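EccE5 (Mycobacterium xenopi RIVM700367, PDB 7B9F) is a membrane-associated component of the mycobacterial ESX-5 type VII secretion system, probably contributing to the inner-membrane complex that secretes proteins. Local coordinates at residues D161-G166 / A311-L316. Residues are numbered along the deposited sequence; the frame is centred on the assembly and turned at random.
Sequences DIVSVG and AVTVRL
Asp161 and Arg315 face each other as a non-hydrogen-bonded pair of two antiparallel strands. NE and NH2 of the arginine each take one oxygen of the carboxylate: Arg315 NE meets Asp161 OD1 at 2.9 Å, and Arg315 NH2 meets Asp161 OD2 at 2.9 Å. Both acceptors are used on their syn side with the planes 9° apart, a flat bidentate salt bridge; a turn at chi3 (-71°) brings NE round to the edge of the carboxylate, beside OD1. Asp161 OD2 also forms a salt bridge with Arg203 of strand 196-204, so the one acid probably offsets two nearby arginines.

Between the strands, Ile162 with Val314 and Ser164 with Val312 form the hydrogen-bonded pairs, and the beta-branched Ile162, Val163, Val312, Thr313 and Val314 suit extended chains. Two short hydroxyl side chains add bonds to this backbone ladder: Thr313 OG1, anti to its own N, reaches Ile162 O at 3.0 Å, and Ser164 OG reaches Val312 O at 3.1 Å, each from above the carbonyl plane. On the face of Ile162, its CD1 meets Leu316 CD1 at 3.7 Å. Ser164 and Val312 on that face are buried against Trp303, whereas on the other face partly exposed Val165 CG2 and Ala311 CB stand 4.4 Å apart.

This pairing joins two inner strands of an antiparallel sheet: strand 196-204 flanks 161-166, strand 322-331 flanks 311-316, and helix 298-302 covers Val312 through Leu299 and Leu302.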
# COMPACT_ATOMS: atom_id res chain seq x y z
N ASP A 161 -37.26 -5.74 19.18
CA ASP A 161 -38.42 -5.53 20.03
C ASP A 161 -38.96 -6.88 20.48
O ASP A 161 -39.38 -7.69 19.65
CB ASP A 161 -39.50 -4.74 19.31
CG ASP A 161 -39.09 -3.31 19.03
OD1 ASP A 161 -38.14 -2.83 19.68
OD2 ASP A 161 -39.71 -2.67 18.16
N ILE A 162 -38.95 -7.12 21.79
CA ILE A 162 -39.68 -8.24 22.34
C ILE A 162 -41.14 -7.83 22.41
O ILE A 162 -41.48 -6.82 23.03
CB ILE A 162 -39.16 -8.62 23.73
CG1 ILE A 162 -37.72 -9.14 23.70
CG2 ILE A 162 -40.06 -9.67 24.35
CD1 ILE A 162 -36.67 -8.08 23.88
N VAL A 163 -42.02 -8.59 21.77
CA VAL A 163 -43.45 -8.30 21.77
C VAL A 163 -44.18 -9.51 22.33
O VAL A 163 -44.00 -10.63 21.85
CB VAL A 163 -43.97 -7.96 20.37
CG1 VAL A 163 -45.45 -7.66 20.43
CG2 VAL A 163 -43.23 -6.78 19.81
N SER A 164 -45.00 -9.27 23.35
CA SER A 164 -45.83 -10.32 23.93
C SER A 164 -47.22 -9.75 24.17
O SER A 164 -47.35 -8.61 24.62
CB SER A 164 -45.23 -10.84 25.23
OG SER A 164 -44.76 -9.76 26.02
N VAL A 165 -48.25 -10.54 23.89
CA VAL A 165 -49.62 -10.07 23.94
C VAL A 165 -50.43 -11.06 24.78
O VAL A 165 -50.07 -12.23 24.90
CB VAL A 165 -50.20 -9.90 22.52
CG1 VAL A 165 -50.31 -11.24 21.81
CG2 VAL A 165 -51.52 -9.14 22.52
N GLY A 166 -51.51 -10.56 25.40
CA GLY A 166 -52.32 -11.39 26.27
C GLY A 166 -53.80 -11.09 26.11
O GLY A 166 -54.19 -10.14 25.43
N ALA A 311 -50.70 -5.83 25.92
CA ALA A 311 -49.53 -5.98 25.07
C ALA A 311 -48.32 -5.39 25.77
O ALA A 311 -48.27 -4.19 26.01
CB ALA A 311 -49.75 -5.30 23.72
N VAL A 312 -47.35 -6.24 26.07
CA VAL A 312 -46.12 -5.83 26.72
C VAL A 312 -45.00 -5.85 25.69
O VAL A 312 -44.82 -6.85 24.99
CB VAL A 312 -45.79 -6.77 27.89
CG1 VAL A 312 -44.66 -6.20 28.70
CG2 VAL A 312 -47.02 -7.00 28.74
N THR A 313 -44.24 -4.77 25.61
CA THR A 313 -43.15 -4.73 24.66
C THR A 313 -41.93 -4.05 25.24
O THR A 313 -42.03 -3.08 25.99
CB THR A 313 -43.58 -4.05 23.36
OG1 THR A 313 -42.49 -4.04 22.44
CG2 THR A 313 -44.08 -2.66 23.60
N VAL A 314 -40.77 -4.61 24.91
CA VAL A 314 -39.47 -4.14 25.38
C VAL A 314 -38.57 -3.95 24.16
O VAL A 314 -38.43 -4.87 23.35
CB VAL A 314 -38.82 -5.13 26.36
CG1 VAL A 314 -37.56 -4.54 26.91
CG2 VAL A 314 -39.78 -5.47 27.49
N ARG A 315 -37.96 -2.78 24.04
CA ARG A 315 -37.14 -2.45 22.89
C ARG A 315 -35.67 -2.48 23.26
O ARG A 315 -35.27 -1.89 24.27
CB ARG A 315 -37.51 -1.08 22.33
CG ARG A 315 -36.55 -0.56 21.29
CD ARG A 315 -37.18 0.55 20.49
NE ARG A 315 -38.22 0.02 19.62
CZ ARG A 315 -38.92 0.75 18.76
NH1 ARG A 315 -38.69 2.05 18.66
NH2 ARG A 315 -39.84 0.18 18.00
N LEU A 316 -34.87 -3.15 22.45
CA LEU A 316 -33.42 -3.17 22.58
C LEU A 316 -32.80 -2.41 21.43
O LEU A 316 -33.12 -2.67 20.27
CB LEU A 316 -32.90 -4.61 22.60
CG LEU A 316 -33.55 -5.55 23.60
CD1 LEU A 316 -33.20 -6.97 23.25
CD2 LEU A 316 -33.10 -5.22 24.99